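Local coordinates for protein CG8862 (Drosophila melanogaster, PDB 3ISM) that probably cleaves DNA and RNA as endonuclease G, a magnesium-dependent mitochondrial enzyme of the non-specific endonuclease family, at residues 47-52 / 123-128; 86-91 / 180-185; 185-190 / 210-215; 203-208 / 226-231. One frame throughout, in Å; residues are numbered along the deposited sequence.

Interaction 1. Residues 47-52 / 123-128; sequences NRVPHW and NMAPQV
The two chain segments cross instead of pairing: their touching parts, 48-50 and 123-126, run 119° apart, and the nearest alpha carbons, Val49 CA and Ala125 CA, stand 5.4 Å from each other. Just before the crossing Arg48 and Val49 both face Asp44, a G1 beta bulge, while Arg48 sends its guanidinium away to Arg45 O, Asn182 O and, through NH2, Arg233 O of the second subunit. A water bridges the two backbones, placed as donor 2.7 Å from Arg48 O and 2.8 Å from Met124 O, although further acceptors nearby compete for its protons. Val49 and Pro50 share the apolar contact. Val49 CG1 lies anti to the carbonyl carbon (chi1 -58°) and is thereby set against the second strand, where CG1 meets Ala125 CB at 3.8 Å and, alongside, Pro126 CD at 3.9 Å. The Pro50 ring follows: Met124 O is bordered by Pro50 CD at 3.5 Å and by Val49 CG1 at 3.6 Å. The side chain of Met124 starts away from the crossing and comes within about 4 Å of that of His101, the probable proton acceptor. The arrangement is consistent with the beta-beta-alpha metal core of a His-Me finger nuclease: strand 124-127, paired antiparallel with strand 98-101, which carries His101, packs across strand 49-57 of the central sheet.

Interaction 2. Residues 86-91 / 180-185; sequences RSQNTD and GANTVA
A beta hairpin tip gripped by one carboxylate defines this contact: Gly180 to Thr183 form a type I turn, followed by a G1 bulge in which Thr183 and Val184 both face Ile179, and Asp91 from a short, weakly bonded helix holds the turn. Asp91 OD1 accepts Asn182 N at 3.0 Å, with the donor 34° above the carboxylate plane. OD2 is gripped twice. Asn182 ND2 comes to the syn lone pair of Asp91 OD2 at 2.8 Å along a nearly straight bond (164° at the hydrogen), and Gln88 N takes the anti lone pair of that same OD2, also at 2.8 Å. The Asp91 and Asn182 side chains cross at about a right angle and their planes are turned 76°; OD2 still lies in the amide plane. Three N-H groups around the carboxylate would probably favour its ionised form. The Asp91 OD1 atom also lies 3.5 Å from Gly180 CA, where a side chain would collide with it. Beside the polar bonds, Val184 CG2 packs on Ser87 CB at 3.7 Å and on the flank of Asp91. An alanine at Asp91 would remove all three carboxylate bonds and would probably loosen both the hairpin tip and the start of the short helix. Arg86 packs against Ile235 of the CG4930 chain. Asn182 O accepts Arg48 NE. The turn so held is that of a beta hairpin closed by a type I turn plus G1 bulge.

Interaction 3. Residues 185-190 / 210-215; sequences AVPTHF and MPNQVI
Four hydrogen bonds join these segments, two between strands and two donated by Asn212. Phe190 and Met210 form the antiparallel hydrogen-bonded pair: Phe190 N gives to Met210 O at 2.9 Å and Met210 N returns to Phe190 O at 2.9 Å, both nearly along the C=O axes. His189 and Pro211 are the adjoining non-hydrogen-bonded pair, where no N-H of Pro211 is required toward strand 189-197; here His189 CA makes a CA-H...O contact with Met210 O at 3.3 Å. This is the open end of the hairpin 189-197/203-211 in the central sheet, and beyond it a classic bulge, Thr188 and His189 facing Leu161, marks the entry to the first strand. Asn212, the centre of an inverse gamma turn, then takes over. Its N donates to Thr188 O at 2.8 Å, from 38° above the carbonyl plane. With CG anti to the backbone N (chi1 -170°), the amide reaches across to Pro187, where Asn212 ND2 meets Pro187 O at 2.9 Å with the acceptor in the amide plane. ND2 also donates to Pro126 O and OD1 accepts Val128 N, so the amide is satisfied at both ends and fixed in rotation. The Phe190 ring turns its edge to this amide, Phe190 CE2 lying 3.5 Å from Asn212 CG and the planes 67° apart. On the other face of the sheet, His189 CD2 packs 3.5 Å from Pro211 CA, while Thr188 OG1 and His189 ND1 share a hydrogen bond of 2.6 Å in the ring plane; Thr188 OG1 is further bonded to Leu161 O and Leu163 N.

Interaction 4. Residues 203-208 / 226-231; sequences LHMESY and VPPESV
The extended strand 203-208 comes closest to the second segment at the start of a helix, with Ser207 CA 5.7 Å from Pro228 CA. Ser207 and Val226 bind each other twice. Val226 N donates to Ser207 O at 3.1 Å, from 32° above the carbonyl plane, and Ser207 OG donates to Val226 O at 2.6 Å, nearly along the C=O axis. The hydroxyl is put there by the crowded setting between backbone N and carbonyl carbon (chi1 53°), which also leaves it lying by the proline ring, Ser207 OG to Pro228 CD being 3.5 Å. This joins strand 203-211 to helix 228-235 within a beta-alpha-beta unit that continues to strand 250-251, just beyond which Asn252 OD1 accepts Ser207 N. An alanine in place of Ser207 would lose the OG bond to Val226 O and would probably leave the chain entering the helix less firmly held. Met205, two residues back on the same side, runs out straight and bends at its last torsion (chi3 -78°), bringing Met205 SD within 3.8 Å of Pro228 CG. Within the helix start, Pro227 is the N-cap, and its O is doubly gripped by Ser230, through the backbone N and through OG, the latter with Ser230 OG 2.6 Å from Pro227 O. Away from the helix, Tyr208 OH donates to Glu206 OE1, which His143 NE2 meets as well.

From the N terminus, 47-52 opens interaction 1 and 86-91 opens interaction 2 before 123-128 closes the first loop; 180-185 then closes the second, so the two loops cross. Their centres lie about 11 Å apart; interaction 1 ties strand 124-127 to strand 49-57, and interaction 2 ties the turn after strand 172-179 to the 86-91 segment at helix 89-92. Interaction 3 starts at Ala185, shared with interaction 2, and closes the hairpin 189-197/203-211. Interactions 3 and 4 cross as well: 203-208 opens before 210-215 closes, and 226-231 closes the connection from strand 203-211 to helix 228-235. Interactions 2 and 4 are farthest apart, their centres about 31 Å from each other.

Interaction 1. Residues 47-52 / 123-128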
loop_
_atom_site.group_PDB
_atom_site.type_symbol
_atom_site.label_atom_id
_atom_site.label_comp_id
_atom_site.label_asym_id
_atom_site.label_seq_id
_atom_site.Cartn_x
_atom_site.Cartn_y
_atom_site.Cartn_z
ATOM N N ASN B 47 -2.204 -7.103 0.131
ATOM C CA ASN B 47 -3.294 -6.781 1.043
ATOM C C ASN B 47 -4.336 -7.878 1.140
ATOM O O ASN B 47 -5.177 -7.872 2.038
ATOM C CB ASN B 47 -3.906 -5.433 0.661
ATOM C CG ASN B 47 -3.034 -4.252 1.128
ATOM O OD1 ASN B 47 -2.456 -4.303 2.213
ATOM N ND2 ASN B 47 -2.969 -3.185 0.330
ATOM N N ARG B 48 -4.237 -8.842 0.233
ATOM C CA ARG B 48 -5.133 -10.010 0.187
ATOM C C ARG B 48 -6.600 -9.628 -0.106
ATOM O O ARG B 48 -7.524 -10.295 0.380
ATOM C CB ARG B 48 -4.999 -10.886 1.448
ATOM C CG ARG B 48 -3.753 -11.802 1.509
ATOM C CD ARG B 48 -2.487 -11.024 1.729
ATOM N NE ARG B 48 -1.544 -11.631 2.673
ATOM C CZ ARG B 48 -0.220 -11.620 2.514
ATOM N NH1 ARG B 48 0.320 -11.076 1.432
ATOM N NH2 ARG B 48 0.573 -12.171 3.431
ATOM N N VAL B 49 -6.779 -8.558 -0.900
ATOM C CA VAL B 49 -8.087 -8.053 -1.367
ATOM C C VAL B 49 -7.889 -7.510 -2.797
ATOM O O VAL B 49 -6.762 -7.422 -3.258
ATOM C CB VAL B 49 -8.636 -6.899 -0.456
ATOM C CG1 VAL B 49 -8.773 -7.355 0.986
ATOM C CG2 VAL B 49 -7.754 -5.660 -0.519
ATOM N N PRO B 50 -8.985 -7.176 -3.521
ATOM C CA PRO B 50 -8.727 -6.554 -4.824
ATOM C C PRO B 50 -8.032 -5.181 -4.747
ATOM O O PRO B 50 -8.184 -4.474 -3.764
ATOM C CB PRO B 50 -10.141 -6.362 -5.406
ATOM C CG PRO B 50 -11.000 -7.331 -4.683
ATOM C CD PRO B 50 -10.429 -7.389 -3.288
ATOM N N HIS B 51 -7.267 -4.824 -5.771
ATOM C CA HIS B 51 -7.020 -3.404 -6.039
ATOM C C HIS B 51 -8.334 -2.792 -6.546
ATOM O O HIS B 51 -8.707 -1.721 -6.129
ATOM C CB HIS B 51 -5.973 -3.203 -7.126
ATOM C CG HIS B 51 -4.572 -3.550 -6.716
ATOM N ND1 HIS B 51 -3.870 -2.831 -5.773
ATOM C CD2 HIS B 51 -3.719 -4.503 -7.176
ATOM C CE1 HIS B 51 -2.648 -3.331 -5.656
ATOM N NE2 HIS B 51 -2.534 -4.354 -6.492
ATOM N N TRP B 52 -8.988 -3.475 -7.485
ATOM C CA TRP B 52 -10.225 -2.993 -8.108
ATOM C C TRP B 52 -10.962 -4.149 -8.775
ATOM O O TRP B 52 -10.368 -5.210 -9.064
ATOM C CB TRP B 52 -9.965 -1.869 -9.144
ATOM C CG TRP B 52 -8.943 -2.180 -10.229
ATOM C CD1 TRP B 52 -7.625 -1.836 -10.226
ATOM C CD2 TRP B 52 -9.172 -2.854 -11.479
ATOM N NE1 TRP B 52 -7.006 -2.276 -11.376
ATOM C CE2 TRP B 52 -7.934 -2.902 -12.164
ATOM C CE3 TRP B 52 -10.289 -3.438 -12.076
ATOM C CZ2 TRP B 52 -7.789 -3.513 -13.415
ATOM C CZ3 TRP B 52 -10.140 -4.050 -13.335
ATOM C CH2 TRP B 52 -8.900 -4.090 -13.973
ATOM N N ASN B 123 -12.535 -11.776 -4.385
ATOM C CA ASN B 123 -13.453 -10.676 -4.700
ATOM C C ASN B 123 -13.914 -9.971 -3.415
ATOM O O ASN B 123 -14.726 -9.053 -3.461
ATOM C CB ASN B 123 -14.641 -11.175 -5.551
ATOM C CG ASN B 123 -15.634 -10.043 -5.946
ATOM O OD1 ASN B 123 -15.237 -8.969 -6.414
ATOM N ND2 ASN B 123 -16.933 -10.303 -5.755
ATOM N N MET B 124 -13.363 -10.391 -2.271
ATOM C CA MET B 124 -13.817 -9.896 -0.969
ATOM C C MET B 124 -12.841 -8.951 -0.309
ATOM O O MET B 124 -11.625 -9.073 -0.481
ATOM C CB MET B 124 -14.081 -11.059 0.003
ATOM C CG MET B 124 -15.057 -12.087 -0.508
ATOM S SD MET B 124 -16.697 -11.390 -0.678
ATOM C CE MET B 124 -17.316 -12.427 -1.978
ATOM N N ALA B 125 -13.386 -8.015 0.465
ATOM C CA ALA B 125 -12.606 -7.222 1.414
ATOM C C ALA B 125 -13.388 -7.088 2.710
ATOM O O ALA B 125 -14.630 -7.107 2.695
ATOM C CB ALA B 125 -12.244 -5.834 0.852
ATOM N N PRO B 126 -12.669 -7.000 3.844
ATOM C CA PRO B 126 -13.339 -6.830 5.128
ATOM C C PRO B 126 -14.133 -5.540 5.154
ATOM O O PRO B 126 -13.587 -4.456 4.944
ATOM C CB PRO B 126 -12.179 -6.800 6.144
ATOM C CG PRO B 126 -11.094 -7.560 5.463
ATOM C CD PRO B 126 -11.217 -7.152 4.006
ATOM N N GLN B 127 -15.429 -5.683 5.383
ATOM C CA GLN B 127 -16.319 -4.545 5.523
ATOM C C GLN B 127 -17.104 -4.680 6.812
ATOM O O GLN B 127 -17.500 -5.793 7.184
ATOM C CB GLN B 127 -17.287 -4.481 4.346
ATOM C CG GLN B 127 -16.596 -4.300 2.996
ATOM C CD GLN B 127 -17.581 -4.068 1.875
ATOM O OE1 GLN B 127 -18.604 -4.736 1.791
ATOM N NE2 GLN B 127 -17.280 -3.102 1.011
ATOM N N VAL B 128 -17.313 -3.550 7.489
ATOM C CA VAL B 128 -18.319 -3.448 8.558
ATOM C C VAL B 128 -19.655 -3.982 8.038
ATOM O O VAL B 128 -20.061 -3.675 6.913
ATOM C CB VAL B 128 -18.453 -1.972 9.027
ATOM C CG1 VAL B 128 -19.615 -1.777 9.989
ATOM C CG2 VAL B 128 -17.134 -1.504 9.663
HETATM O O HOH W 1 -10.082 -10.994 0.877
#

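Interaction 2. Residues 86-91 / 180-185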
loop_
_atom_site.group_PDB
_atom_site.type_symbol
_atom_site.label_atom_id
_atom_site.label_comp_id
_atom_site.label_asym_id
_atom_site.label_seq_id
_atom_site.Cartn_x
_atom_site.Cartn_y
_atom_site.Cartn_z
ATOM N N ARG B 86 -3.534 -15.807 -0.659
ATOM C CA ARG B 86 -4.974 -16.087 -0.586
ATOM C C ARG B 86 -5.576 -15.692 0.740
ATOM O O ARG B 86 -5.065 -16.086 1.787
ATOM C CB ARG B 86 -5.224 -17.567 -0.692
ATOM C CG ARG B 86 -5.380 -18.088 -2.062
ATOM C CD ARG B 86 -5.476 -19.595 -2.005
ATOM N NE ARG B 86 -4.720 -20.177 -3.103
ATOM C CZ ARG B 86 -4.515 -21.474 -3.266
ATOM N NH1 ARG B 86 -5.022 -22.345 -2.405
ATOM N NH2 ARG B 86 -3.816 -21.888 -4.315
ATOM N N SER B 87 -6.681 -14.962 0.713
ATOM C CA SER B 87 -7.515 -14.886 1.909
ATOM C C SER B 87 -8.313 -16.185 2.074
ATOM O O SER B 87 -8.651 -16.872 1.081
ATOM C CB SER B 87 -8.442 -13.672 1.888
ATOM O OG SER B 87 -9.222 -13.643 0.702
ATOM N N GLN B 88 -8.584 -16.523 3.335
ATOM C CA GLN B 88 -9.321 -17.717 3.690
ATOM C C GLN B 88 -10.481 -17.354 4.606
ATOM O O GLN B 88 -10.446 -16.331 5.294
ATOM C CB GLN B 88 -8.391 -18.723 4.381
ATOM C CG GLN B 88 -7.205 -19.194 3.509
ATOM C CD GLN B 88 -7.619 -20.230 2.449
ATOM O OE1 GLN B 88 -8.691 -20.836 2.535
ATOM N NE2 GLN B 88 -6.755 -20.440 1.455
ATOM N N ASN B 89 -11.511 -18.190 4.617
ATOM C CA ASN B 89 -12.615 -18.029 5.572
ATOM C C ASN B 89 -12.132 -17.897 7.023
ATOM O O ASN B 89 -12.672 -17.082 7.771
ATOM C CB ASN B 89 -13.660 -19.147 5.428
ATOM C CG ASN B 89 -14.559 -18.946 4.217
ATOM O OD1 ASN B 89 -14.905 -17.817 3.862
ATOM N ND2 ASN B 89 -14.934 -20.042 3.571
ATOM N N THR B 90 -11.082 -18.642 7.386
ATOM C CA THR B 90 -10.452 -18.515 8.716
ATOM C C THR B 90 -10.028 -17.088 9.082
ATOM O O THR B 90 -10.098 -16.704 10.249
ATOM C CB THR B 90 -9.229 -19.460 8.914
ATOM O OG1 THR B 90 -8.250 -19.232 7.885
ATOM C CG2 THR B 90 -9.651 -20.907 8.911
ATOM N N ASP B 91 -9.617 -16.299 8.091
ATOM C CA ASP B 91 -9.188 -14.912 8.321
ATOM C C ASP B 91 -10.316 -13.978 8.763
ATOM O O ASP B 91 -10.090 -13.044 9.535
ATOM C CB ASP B 91 -8.552 -14.335 7.057
ATOM C CG ASP B 91 -7.265 -15.056 6.657
ATOM O OD1 ASP B 91 -6.391 -15.235 7.528
ATOM O OD2 ASP B 91 -7.131 -15.414 5.461
ATOM N N GLY B 180 -6.501 -11.955 10.682
ATOM C CA GLY B 180 -6.191 -13.364 10.467
ATOM C C GLY B 180 -4.722 -13.626 10.219
ATOM O O GLY B 180 -3.931 -12.689 10.030
ATOM N N ALA B 181 -4.364 -14.909 10.203
ATOM C CA ALA B 181 -2.994 -15.347 9.894
ATOM C C ALA B 181 -2.528 -14.850 8.535
ATOM O O ALA B 181 -1.349 -14.604 8.341
ATOM C CB ALA B 181 -2.882 -16.874 9.978
ATOM N N ASN B 182 -3.450 -14.661 7.600
ATOM C CA ASN B 182 -3.067 -14.160 6.281
ATOM C C ASN B 182 -3.024 -12.646 6.185
ATOM O O ASN B 182 -2.815 -12.109 5.118
ATOM C CB ASN B 182 -3.925 -14.783 5.180
ATOM C CG ASN B 182 -3.742 -16.303 5.097
ATOM O OD1 ASN B 182 -2.617 -16.783 5.025
ATOM N ND2 ASN B 182 -4.840 -17.052 5.133
ATOM N N THR B 183 -3.185 -11.969 7.321
ATOM C CA THR B 183 -3.125 -10.512 7.393
ATOM C C THR B 183 -3.902 -9.829 6.270
ATOM O O THR B 183 -3.348 -9.089 5.468
ATOM C CB THR B 183 -1.669 -9.986 7.470
ATOM O OG1 THR B 183 -1.003 -10.248 6.239
ATOM C CG2 THR B 183 -0.886 -10.684 8.611
ATOM N N VAL B 184 -5.202 -10.095 6.219
ATOM C CA VAL B 184 -6.070 -9.466 5.223
ATOM C C VAL B 184 -6.323 -8.007 5.644
ATOM O O VAL B 184 -6.754 -7.750 6.766
ATOM C CB VAL B 184 -7.384 -10.267 5.042
ATOM C CG1 VAL B 184 -8.309 -9.618 3.964
ATOM C CG2 VAL B 184 -7.059 -11.689 4.650
ATOM N N ALA B 185 -6.012 -7.061 4.752
ATOM C CA ALA B 185 -6.155 -5.644 5.062
ATOM C C ALA B 185 -7.617 -5.212 5.198
ATOM O O ALA B 185 -8.474 -5.645 4.423
ATOM C CB ALA B 185 -5.476 -4.811 4.009
#

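Interaction 3. Residues 185-190 / 210-215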
loop_
_atom_site.group_PDB
_atom_site.type_symbol
_atom_site.label_atom_id
_atom_site.label_comp_id
_atom_site.label_asym_id
_atom_site.label_seq_id
_atom_site.Cartn_x
_atom_site.Cartn_y
_atom_site.Cartn_z
ATOM N N ALA B 185 -6.012 -7.061 4.752
ATOM C CA ALA B 185 -6.155 -5.644 5.062
ATOM C C ALA B 185 -7.617 -5.212 5.198
ATOM O O ALA B 185 -8.474 -5.645 4.423
ATOM C CB ALA B 185 -5.476 -4.811 4.009
ATOM N N VAL B 186 -7.887 -4.363 6.186
ATOM C CA VAL B 186 -9.198 -3.745 6.351
ATOM C C VAL B 186 -9.122 -2.314 5.816
ATOM O O VAL B 186 -8.559 -1.416 6.461
ATOM C CB VAL B 186 -9.685 -3.750 7.815
ATOM C CG1 VAL B 186 -11.085 -3.118 7.900
ATOM C CG2 VAL B 186 -9.695 -5.199 8.413
ATOM N N PRO B 187 -9.667 -2.101 4.617
ATOM C CA PRO B 187 -9.623 -0.772 3.998
ATOM C C PRO B 187 -10.341 0.299 4.825
ATOM O O PRO B 187 -11.299 -0.003 5.545
ATOM C CB PRO B 187 -10.310 -1.004 2.645
ATOM C CG PRO B 187 -10.109 -2.512 2.375
ATOM C CD PRO B 187 -10.314 -3.100 3.742
ATOM N N THR B 188 -9.864 1.537 4.736
ATOM C CA THR B 188 -10.452 2.644 5.494
ATOM C C THR B 188 -11.753 3.102 4.803
ATOM O O THR B 188 -12.664 3.587 5.449
ATOM C CB THR B 188 -9.470 3.855 5.612
ATOM O OG1 THR B 188 -9.278 4.465 4.317
ATOM C CG2 THR B 188 -8.134 3.404 6.168
ATOM N N HIS B 189 -11.799 2.945 3.479
ATOM C CA HIS B 189 -12.883 3.481 2.631
ATOM C C HIS B 189 -13.005 2.598 1.390
ATOM O O HIS B 189 -12.099 1.833 1.080
ATOM C CB HIS B 189 -12.573 4.911 2.143
ATOM C CG HIS B 189 -12.472 5.948 3.227
ATOM N ND1 HIS B 189 -11.381 6.048 4.066
ATOM C CD2 HIS B 189 -13.286 6.983 3.549
ATOM C CE1 HIS B 189 -11.550 7.067 4.892
ATOM N NE2 HIS B 189 -12.701 7.650 4.601
ATOM N N PHE B 190 -14.120 2.731 0.672
ATOM C CA PHE B 190 -14.291 2.115 -0.637
ATOM C C PHE B 190 -14.849 3.143 -1.621
ATOM O O PHE B 190 -15.485 4.086 -1.216
ATOM C CB PHE B 190 -15.237 0.911 -0.546
ATOM C CG PHE B 190 -14.714 -0.216 0.298
ATOM C CD1 PHE B 190 -13.915 -1.206 -0.263
ATOM C CD2 PHE B 190 -15.039 -0.299 1.653
ATOM C CE1 PHE B 190 -13.417 -2.249 0.521
ATOM C CE2 PHE B 190 -14.558 -1.344 2.444
ATOM C CZ PHE B 190 -13.740 -2.320 1.877
ATOM N N MET B 210 -17.066 6.013 0.295
ATOM C CA MET B 210 -17.762 5.819 1.572
ATOM C C MET B 210 -16.809 5.200 2.571
ATOM O O MET B 210 -16.059 4.320 2.205
ATOM C CB MET B 210 -18.994 4.932 1.391
ATOM C CG MET B 210 -20.048 5.524 0.456
ATOM S SD MET B 210 -21.415 4.393 0.150
ATOM C CE MET B 210 -22.132 4.201 1.769
ATOM N N PRO B 211 -16.832 5.668 3.830
ATOM C CA PRO B 211 -15.910 5.120 4.819
ATOM C C PRO B 211 -16.365 3.724 5.262
ATOM O O PRO B 211 -17.572 3.451 5.346
ATOM C CB PRO B 211 -15.989 6.134 5.969
ATOM C CG PRO B 211 -17.423 6.670 5.885
ATOM C CD PRO B 211 -17.727 6.701 4.402
ATOM N N ASN B 212 -15.397 2.858 5.527
ATOM C CA ASN B 212 -15.655 1.507 5.986
ATOM C C ASN B 212 -15.983 1.542 7.486
ATOM O O ASN B 212 -15.189 1.119 8.327
ATOM C CB ASN B 212 -14.435 0.620 5.685
ATOM C CG ASN B 212 -14.697 -0.870 5.901
ATOM O OD1 ASN B 212 -15.834 -1.285 6.106
ATOM N ND2 ASN B 212 -13.626 -1.690 5.823
ATOM N N GLN B 213 -17.163 2.058 7.811
ATOM C CA GLN B 213 -17.592 2.170 9.200
ATOM C C GLN B 213 -19.106 2.141 9.252
ATOM O O GLN B 213 -19.757 2.217 8.213
ATOM C CB GLN B 213 -17.071 3.475 9.823
ATOM C CG GLN B 213 -17.629 4.721 9.181
ATOM C CD GLN B 213 -16.767 5.946 9.417
ATOM O OE1 GLN B 213 -15.529 5.855 9.495
ATOM N NE2 GLN B 213 -17.414 7.105 9.501
ATOM N N VAL B 214 -19.669 2.060 10.457
ATOM C CA VAL B 214 -21.118 2.199 10.613
ATOM C C VAL B 214 -21.586 3.579 10.117
ATOM O O VAL B 214 -21.160 4.625 10.615
ATOM C CB VAL B 214 -21.581 1.936 12.059
ATOM C CG1 VAL B 214 -23.050 2.355 12.263
ATOM C CG2 VAL B 214 -21.394 0.467 12.419
ATOM N N ILE B 215 -22.435 3.558 9.094
ATOM C CA ILE B 215 -23.064 4.759 8.570
ATOM C C ILE B 215 -24.545 4.714 8.915
ATOM O O ILE B 215 -25.179 3.663 8.796
ATOM C CB ILE B 215 -22.900 4.859 7.030
ATOM C CG1 ILE B 215 -21.423 5.011 6.665
ATOM C CG2 ILE B 215 -23.688 6.055 6.477
ATOM C CD1 ILE B 215 -21.169 4.852 5.208
#

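Interaction 4. Residues 203-208 / 226-231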
loop_
_atom_site.group_PDB
_atom_site.type_symbol
_atom_site.label_atom_id
_atom_site.label_comp_id
_atom_site.label_asym_id
_atom_site.label_seq_id
_atom_site.Cartn_x
_atom_site.Cartn_y
_atom_site.Cartn_z
ATOM N N LEU B 203 -22.161 10.873 -22.252
ATOM C CA LEU B 203 -21.576 10.094 -21.186
ATOM C C LEU B 203 -21.734 10.850 -19.864
ATOM O O LEU B 203 -21.512 12.056 -19.799
ATOM C CB LEU B 203 -20.113 9.796 -21.504
ATOM C CG LEU B 203 -19.836 9.071 -22.835
ATOM C CD1 LEU B 203 -18.341 8.880 -23.065
ATOM C CD2 LEU B 203 -20.550 7.731 -22.911
ATOM N N HIS B 204 -22.142 10.132 -18.819
ATOM C CA HIS B 204 -22.368 10.731 -17.508
ATOM C C HIS B 204 -21.599 9.964 -16.457
ATOM O O HIS B 204 -21.750 8.751 -16.344
ATOM C CB HIS B 204 -23.852 10.708 -17.143
ATOM C CG HIS B 204 -24.736 11.319 -18.181
ATOM N ND1 HIS B 204 -25.255 12.588 -18.061
ATOM C CD2 HIS B 204 -25.170 10.842 -19.371
ATOM C CE1 HIS B 204 -25.990 12.861 -19.125
ATOM N NE2 HIS B 204 -25.960 11.815 -19.932
ATOM N N MET B 205 -20.801 10.673 -15.674
ATOM C CA MET B 205 -20.004 10.031 -14.618
ATOM C C MET B 205 -20.510 10.327 -13.207
ATOM O O MET B 205 -20.928 11.442 -12.913
ATOM C CB MET B 205 -18.540 10.437 -14.739
ATOM C CG MET B 205 -17.643 9.831 -13.685
ATOM S SD MET B 205 -15.934 10.253 -13.948
ATOM C CE MET B 205 -15.490 9.142 -15.277
ATOM N N GLU B 206 -20.470 9.315 -12.348
ATOM C CA GLU B 206 -20.704 9.482 -10.914
ATOM C C GLU B 206 -19.544 8.841 -10.167
ATOM O O GLU B 206 -18.989 7.845 -10.612
ATOM C CB GLU B 206 -22.024 8.805 -10.475
ATOM C CG GLU B 206 -23.276 9.369 -11.116
ATOM C CD GLU B 206 -24.570 8.796 -10.541
ATOM O OE1 GLU B 206 -24.533 7.958 -9.610
ATOM O OE2 GLU B 206 -25.638 9.184 -11.037
ATOM N N SER B 207 -19.163 9.415 -9.030
ATOM C CA SER B 207 -18.156 8.773 -8.188
ATOM C C SER B 207 -18.401 9.045 -6.716
ATOM O O SER B 207 -18.719 10.174 -6.325
ATOM C CB SER B 207 -16.731 9.179 -8.592
ATOM O OG SER B 207 -16.588 10.575 -8.629
ATOM N N TYR B 208 -18.234 7.994 -5.916
ATOM C CA TYR B 208 -18.563 7.996 -4.498
ATOM C C TYR B 208 -17.386 7.430 -3.724
ATOM O O TYR B 208 -16.701 6.538 -4.212
ATOM C CB TYR B 208 -19.779 7.103 -4.227
ATOM C CG TYR B 208 -21.029 7.502 -4.969
ATOM C CD1 TYR B 208 -22.026 8.239 -4.337
ATOM C CD2 TYR B 208 -21.220 7.133 -6.305
ATOM C CE1 TYR B 208 -23.173 8.608 -5.016
ATOM C CE2 TYR B 208 -22.357 7.498 -6.990
ATOM C CZ TYR B 208 -23.331 8.229 -6.341
ATOM O OH TYR B 208 -24.448 8.606 -7.024
ATOM N N VAL B 226 -17.797 12.488 -4.536
ATOM C CA VAL B 226 -16.465 13.095 -4.524
ATOM C C VAL B 226 -16.014 13.296 -5.989
ATOM O O VAL B 226 -16.375 12.488 -6.845
ATOM C CB VAL B 226 -15.436 12.148 -3.798
ATOM C CG1 VAL B 226 -14.138 12.837 -3.563
ATOM C CG2 VAL B 226 -15.963 11.669 -2.453
ATOM N N PRO B 227 -15.235 14.364 -6.287
ATOM C CA PRO B 227 -14.647 14.459 -7.622
ATOM C C PRO B 227 -13.813 13.231 -7.960
ATOM O O PRO B 227 -13.017 12.799 -7.135
ATOM C CB PRO B 227 -13.739 15.691 -7.517
ATOM C CG PRO B 227 -14.406 16.542 -6.491
ATOM C CD PRO B 227 -14.937 15.569 -5.476
ATOM N N PRO B 228 -13.994 12.667 -9.171
ATOM C CA PRO B 228 -13.294 11.437 -9.571
ATOM C C PRO B 228 -11.774 11.528 -9.464
ATOM O O PRO B 228 -11.137 10.533 -9.135
ATOM C CB PRO B 228 -13.712 11.246 -11.032
ATOM C CG PRO B 228 -14.276 12.567 -11.465
ATOM C CD PRO B 228 -14.880 13.164 -10.236
ATOM N N GLU B 229 -11.223 12.719 -9.707
ATOM C CA GLU B 229 -9.785 12.969 -9.650
ATOM C C GLU B 229 -9.247 12.778 -8.239
ATOM O O GLU B 229 -8.116 12.357 -8.045
ATOM C CB GLU B 229 -9.471 14.389 -10.135
ATOM C CG GLU B 229 -9.769 14.643 -11.620
ATOM C CD GLU B 229 -11.235 14.951 -11.911
ATOM O OE1 GLU B 229 -11.995 15.242 -10.954
ATOM O OE2 GLU B 229 -11.618 14.901 -13.104
ATOM N N SER B 230 -10.069 13.079 -7.239
ATOM C CA SER B 230 -9.629 12.845 -5.864
ATOM C C SER B 230 -9.622 11.349 -5.539
ATOM O O SER B 230 -8.771 10.893 -4.780
ATOM C CB SER B 230 -10.501 13.595 -4.873
ATOM O OG SER B 230 -11.774 13.003 -4.865
ATOM N N VAL B 231 -10.539 10.578 -6.125
ATOM C CA VAL B 231 -10.476 9.103 -6.008
ATOM C C VAL B 231 -9.207 8.561 -6.695
ATOM O O VAL B 231 -8.520 7.704 -6.160
ATOM C CB VAL B 231 -11.731 8.391 -6.624
ATOM C CG1 VAL B 231 -11.703 6.888 -6.326
ATOM C CG2 VAL B 231 -13.051 8.997 -6.119
#